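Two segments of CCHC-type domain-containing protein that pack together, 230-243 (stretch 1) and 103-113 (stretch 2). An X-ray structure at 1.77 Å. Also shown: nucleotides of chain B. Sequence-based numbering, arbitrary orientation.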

# COMPACT_ATOMS: atom_id res chain seq x y z
N LYS A 230 -15.21 -0.78 16.16
CA LYS A 230 -15.63 -2.15 16.34
C LYS A 230 -15.35 -2.89 15.05
O LYS A 230 -15.19 -2.25 14.01
CB LYS A 230 -17.13 -2.26 16.69
CG LYS A 230 -17.99 -1.68 15.57
CD LYS A 230 -19.48 -1.91 15.79
CE LYS A 230 -20.30 -0.93 14.98
NZ LYS A 230 -21.75 -1.23 15.08
N PRO A 231 -15.25 -4.20 15.07
CA PRO A 231 -15.02 -4.90 13.81
C PRO A 231 -16.12 -4.59 12.79
O PRO A 231 -17.27 -4.36 13.14
CB PRO A 231 -14.98 -6.37 14.21
CG PRO A 231 -14.52 -6.31 15.66
CD PRO A 231 -15.24 -5.13 16.21
N VAL A 232 -15.70 -4.47 11.54
CA VAL A 232 -16.62 -4.19 10.45
C VAL A 232 -17.52 -5.40 10.24
O VAL A 232 -17.03 -6.53 10.15
CB VAL A 232 -15.85 -3.84 9.17
CG1 VAL A 232 -16.77 -3.79 8.00
CG2 VAL A 232 -15.16 -2.50 9.35
N ILE A 233 -18.82 -5.14 10.12
CA ILE A 233 -19.79 -6.21 9.88
C ILE A 233 -19.81 -6.58 8.41
O ILE A 233 -19.54 -7.73 8.03
CB ILE A 233 -21.18 -5.78 10.37
CG1 ILE A 233 -21.20 -5.64 11.89
CG2 ILE A 233 -22.26 -6.77 9.93
CD1 ILE A 233 -21.03 -6.95 12.61
N THR A 234 -20.11 -5.61 7.56
CA THR A 234 -20.31 -5.81 6.13
C THR A 234 -19.17 -5.12 5.40
O THR A 234 -18.95 -3.93 5.60
CB THR A 234 -21.65 -5.22 5.71
OG1 THR A 234 -22.69 -5.93 6.38
CG2 THR A 234 -21.86 -5.30 4.21
N GLU A 235 -18.45 -5.87 4.59
CA GLU A 235 -17.34 -5.29 3.85
C GLU A 235 -17.82 -4.28 2.81
O GLU A 235 -18.92 -4.37 2.28
CB GLU A 235 -16.55 -6.39 3.15
CG GLU A 235 -15.81 -7.30 4.12
CD GLU A 235 -14.73 -6.55 4.89
OE1 GLU A 235 -13.80 -6.02 4.25
OE2 GLU A 235 -14.78 -6.53 6.13
N ALA A 236 -16.95 -3.31 2.49
CA ALA A 236 -17.32 -2.32 1.48
C ALA A 236 -17.14 -2.85 0.08
O ALA A 236 -17.78 -2.35 -0.86
CB ALA A 236 -16.47 -1.05 1.66
N ASP A 237 -16.28 -3.84 -0.09
CA ASP A 237 -15.99 -4.43 -1.39
C ASP A 237 -16.59 -5.83 -1.46
O ASP A 237 -16.60 -6.55 -0.47
CB ASP A 237 -14.48 -4.47 -1.62
CG ASP A 237 -13.84 -3.08 -1.54
OD1 ASP A 237 -14.42 -2.11 -2.08
OD2 ASP A 237 -12.76 -2.99 -0.93
N ALA A 238 -17.11 -6.19 -2.64
CA ALA A 238 -17.85 -7.45 -2.75
C ALA A 238 -16.95 -8.67 -2.52
O ALA A 238 -17.44 -9.72 -2.07
CB ALA A 238 -18.53 -7.54 -4.11
N THR A 239 -15.67 -8.57 -2.84
CA THR A 239 -14.64 -9.55 -2.56
C THR A 239 -13.39 -8.82 -2.15
O THR A 239 -13.18 -7.65 -2.54
CB THR A 239 -14.32 -10.44 -3.78
OG1 THR A 239 -13.83 -9.63 -4.86
CG2 THR A 239 -15.53 -11.20 -4.24
N PRO A 240 -12.49 -9.45 -1.40
CA PRO A 240 -11.36 -8.70 -0.83
C PRO A 240 -10.45 -8.07 -1.86
O PRO A 240 -9.91 -6.99 -1.61
CB PRO A 240 -10.61 -9.76 -0.00
CG PRO A 240 -11.67 -10.77 0.33
CD PRO A 240 -12.57 -10.82 -0.86
N ALA A 241 -10.27 -8.69 -3.03
CA ALA A 241 -9.30 -8.19 -3.99
C ALA A 241 -9.94 -7.30 -5.05
O ALA A 241 -9.49 -7.29 -6.19
CB ALA A 241 -8.55 -9.35 -4.63
N GLU A 242 -10.99 -6.55 -4.69
CA GLU A 242 -11.51 -5.55 -5.62
C GLU A 242 -11.90 -4.26 -4.89
O GLU A 242 -11.93 -4.18 -3.66
CB GLU A 242 -12.70 -6.09 -6.42
CG GLU A 242 -13.90 -6.49 -5.65
CD GLU A 242 -14.91 -7.21 -6.54
OE1 GLU A 242 -15.43 -6.57 -7.48
OE2 GLU A 242 -15.15 -8.41 -6.32
N VAL A 243 -12.12 -3.22 -5.69
CA VAL A 243 -12.63 -1.95 -5.22
C VAL A 243 -14.05 -1.82 -5.74
O VAL A 243 -14.29 -1.98 -6.94
CB VAL A 243 -11.76 -0.77 -5.69
CG1 VAL A 243 -12.43 0.54 -5.35
CG2 VAL A 243 -10.37 -0.86 -5.07
P U B 8 -3.89 -11.16 -4.28
OP1 U B 8 -4.74 -12.31 -3.90
OP2 U B 8 -3.81 -10.81 -5.72
O5' U B 8 -4.37 -9.95 -3.39
C5' U B 8 -4.31 -8.62 -3.86
C4' U B 8 -4.74 -7.66 -2.79
O4' U B 8 -6.10 -7.96 -2.39
C3' U B 8 -3.96 -7.70 -1.49
O3' U B 8 -2.76 -6.96 -1.58
C2' U B 8 -4.95 -7.12 -0.50
O2' U B 8 -5.02 -5.70 -0.62
C1' U B 8 -6.27 -7.70 -1.02
N1 U B 8 -6.64 -8.98 -0.38
C2 U B 8 -7.26 -8.91 0.84
O2 U B 8 -7.45 -7.85 1.41
N3 U B 8 -7.61 -10.13 1.38
C4 U B 8 -7.42 -11.36 0.76
O4 U B 8 -7.79 -12.39 1.33
C5 U B 8 -6.79 -11.32 -0.52
C6 U B 8 -6.44 -10.15 -1.04
P U B 9 -1.49 -7.36 -0.69
OP1 U B 9 -0.40 -6.43 -1.09
OP2 U B 9 -1.30 -8.82 -0.84
O5' U B 9 -1.99 -7.09 0.80
C5' U B 9 -1.88 -5.80 1.40
C4' U B 9 -2.48 -5.73 2.79
O4' U B 9 -3.84 -6.24 2.81
C3' U B 9 -1.79 -6.51 3.90
O3' U B 9 -0.63 -5.87 4.38
C2' U B 9 -2.89 -6.64 4.95
O2' U B 9 -3.05 -5.44 5.70
C1' U B 9 -4.12 -6.82 4.07
N1 U B 9 -4.45 -8.24 3.88
C2 U B 9 -5.07 -8.92 4.93
O2 U B 9 -5.35 -8.42 6.00
N3 U B 9 -5.35 -10.24 4.69
C4 U B 9 -5.08 -10.94 3.53
O4 U B 9 -5.39 -12.13 3.47
C5 U B 9 -4.44 -10.17 2.50
C6 U B 9 -4.15 -8.88 2.70
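Stretch 2, residues 103-113: CRRDVEALSCQ

Stretch 2 is mostly helix, laid against an irregular run of chain. Stretch 1 has no regular helix or strand; it includes a type I beta turn from Thr-239 to Glu-242. The two segments run in opposite senses. The early residues of stretch 2 lie near the later part of stretch 1, and Cys-112 lies beside Lys-230, where the CA atoms are 5.2 Å apart. The contact buries 434 Å², both sides summed, and is mainly polar.

Cys-103 makes no contact with stretch 1. Cys-103 O accepts the backbone hydrogen bond from Val-107 N at 2.8 Å. The i to i+4 pattern then continues through Gln-113, and the helix carries on beyond it. A wider pi-type turn occurs at 110-113.

Arg-104 has the largest covered area of the contact, 81 Å². Its CA-to-CB bond points toward stretch 1, with chi1 m, chi2 t and chi3 m. Arg-104 NH1 lies 2.7 Å from Asp-237 OD2 in a salt bridge. The hydrogen bond within this pair is weak, because its angle at the hydrogen is only 120°. Arg-104 NH2 donates to Pro-240 O at 2.9 Å, and this oxygen lies at the guanidinium edge. A second, weak bond runs from Arg-104 NH1 to Pro-240 O at 3.2 Å. The guanidinium thus joins an acidic side chain to a carbonyl of the beta turn. Arg-104 NH2 also comes within 3.0 Å of U8 O2 of chain B, while Pro-240 CB is 3.3 Å from U8 N3. The base therefore lies close to both segments.

The CA-to-CB bond of Arg-105 points sideways, but the end of the side chain comes nearer. Its chi1 of -109° and chi3 of -105° lie between the usual wells. Arg-105 NH2 donates to Glu-235 OE1 at 2.8 Å, and Arg-105 NH1 to Glu-235 OE2 at 3.1 Å. The two nitrogens meet the two carboxylate oxygens in a paired salt bridge. Arg-105 CG is 3.5 Å from U9 O2 of chain B.

Asp-106 and Val-107 do not touch stretch 1. The CA-to-CB bond of Glu-108, one turn on from Arg-104, points toward it, with chi1 and chi2 both t. Glu-108 OE2 accepts a nearly straight hydrogen bond from Val-232 N at 2.8 Å, with an angle of 175°. This ties the backbone at Val-232 to the helix. Glu-108 OE2 is also 3.5 Å from Pro-231 CA. Within the helix, Arg-105 NE donates to Glu-108 OE1 at 3.0 Å. The carboxylate thus ties Arg-105 to the backbone of Val-232.

Ala-109 and Leu-110 are out of reach of stretch 1. The CA-to-CB bond of Ser-111 points toward stretch 1, but the residue stays out of contact. Cys-112 closes the contact one turn after Glu-108. Cys-112 SG lies 3.1 Å from Lys-230 C and 3.4 Å from Pro-231 N, so the sulfur sits against the peptide link between these residues. Cys-112 SG also meets Pro-231 CD at 4.0 Å. Gln-113 makes no contact.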

# COMPACT_ATOMS: atom_id res chain seq x y z
N CYS A 103 -5.63 0.20 3.01
CA CYS A 103 -5.78 0.72 4.36
C CYS A 103 -6.85 -0.01 5.17
O CYS A 103 -7.00 0.27 6.36
CB CYS A 103 -6.15 2.20 4.33
SG CYS A 103 -7.77 2.60 3.65
N ARG A 104 -7.58 -0.94 4.56
CA ARG A 104 -8.85 -1.35 5.16
C ARG A 104 -8.66 -2.03 6.50
O ARG A 104 -9.21 -1.60 7.52
CB ARG A 104 -9.60 -2.27 4.19
CG ARG A 104 -10.16 -1.53 2.99
CD ARG A 104 -10.73 -2.53 1.96
NE ARG A 104 -9.70 -3.45 1.56
CZ ARG A 104 -9.91 -4.53 0.81
NH1 ARG A 104 -11.14 -4.79 0.35
NH2 ARG A 104 -8.89 -5.32 0.53
N ARG A 105 -7.92 -3.13 6.51
CA ARG A 105 -7.64 -3.85 7.75
C ARG A 105 -6.84 -2.98 8.73
O ARG A 105 -7.04 -3.06 9.95
CB ARG A 105 -6.88 -5.14 7.45
CG ARG A 105 -7.64 -6.41 7.63
CD ARG A 105 -8.89 -6.40 6.82
NE ARG A 105 -10.09 -6.18 7.64
CZ ARG A 105 -11.29 -6.07 7.11
NH1 ARG A 105 -12.36 -5.87 7.87
NH2 ARG A 105 -11.42 -6.19 5.79
N ASP A 106 -5.90 -2.19 8.21
CA ASP A 106 -5.08 -1.34 9.07
C ASP A 106 -5.93 -0.35 9.84
O ASP A 106 -5.77 -0.18 11.06
CB ASP A 106 -4.05 -0.56 8.24
CG ASP A 106 -2.96 -1.45 7.69
OD1 ASP A 106 -2.88 -2.62 8.10
OD2 ASP A 106 -2.17 -0.95 6.87
N VAL A 107 -6.84 0.32 9.13
CA VAL A 107 -7.66 1.35 9.73
C VAL A 107 -8.64 0.73 10.72
O VAL A 107 -8.90 1.28 11.80
CB VAL A 107 -8.36 2.13 8.60
CG1 VAL A 107 -9.67 2.70 9.02
CG2 VAL A 107 -7.38 3.17 8.05
N GLU A 108 -9.15 -0.47 10.39
CA GLU A 108 -9.98 -1.20 11.33
C GLU A 108 -9.22 -1.49 12.60
O GLU A 108 -9.77 -1.33 13.69
CB GLU A 108 -10.47 -2.50 10.70
CG GLU A 108 -11.31 -3.34 11.64
CD GLU A 108 -11.75 -4.61 10.98
OE1 GLU A 108 -10.89 -5.28 10.40
OE2 GLU A 108 -12.96 -4.91 11.00
N ALA A 109 -7.96 -1.90 12.48
CA ALA A 109 -7.16 -2.21 13.67
C ALA A 109 -6.80 -0.95 14.44
O ALA A 109 -6.79 -0.96 15.68
CB ALA A 109 -5.90 -2.99 13.29
N LEU A 110 -6.49 0.14 13.73
CA LEU A 110 -6.21 1.39 14.43
C LEU A 110 -7.42 1.82 15.25
O LEU A 110 -7.27 2.26 16.39
CB LEU A 110 -5.82 2.49 13.44
CG LEU A 110 -4.46 2.31 12.77
CD1 LEU A 110 -4.22 3.42 11.76
CD2 LEU A 110 -3.34 2.27 13.80
N SER A 111 -8.62 1.68 14.69
CA SER A 111 -9.81 2.15 15.40
C SER A 111 -10.19 1.21 16.53
O SER A 111 -10.42 1.64 17.66
CB SER A 111 -10.97 2.32 14.41
OG SER A 111 -12.16 2.71 15.10
N CYS A 112 -10.25 -0.09 16.24
CA CYS A 112 -10.67 -1.08 17.23
C CYS A 112 -9.68 -1.20 18.37
O CYS A 112 -10.07 -1.23 19.54
CB CYS A 112 -10.83 -2.45 16.59
SG CYS A 112 -12.28 -2.59 15.58
N GLN A 113 -8.41 -1.33 18.03
CA GLN A 113 -7.38 -1.62 19.02
C GLN A 113 -6.79 -0.37 19.65
O GLN A 113 -6.50 -0.37 20.85
CB GLN A 113 -6.28 -2.47 18.40
CG GLN A 113 -6.78 -3.83 17.96
CD GLN A 113 -5.66 -4.68 17.43
OE1 GLN A 113 -4.59 -4.79 18.04
NE2 GLN A 113 -5.89 -5.26 16.27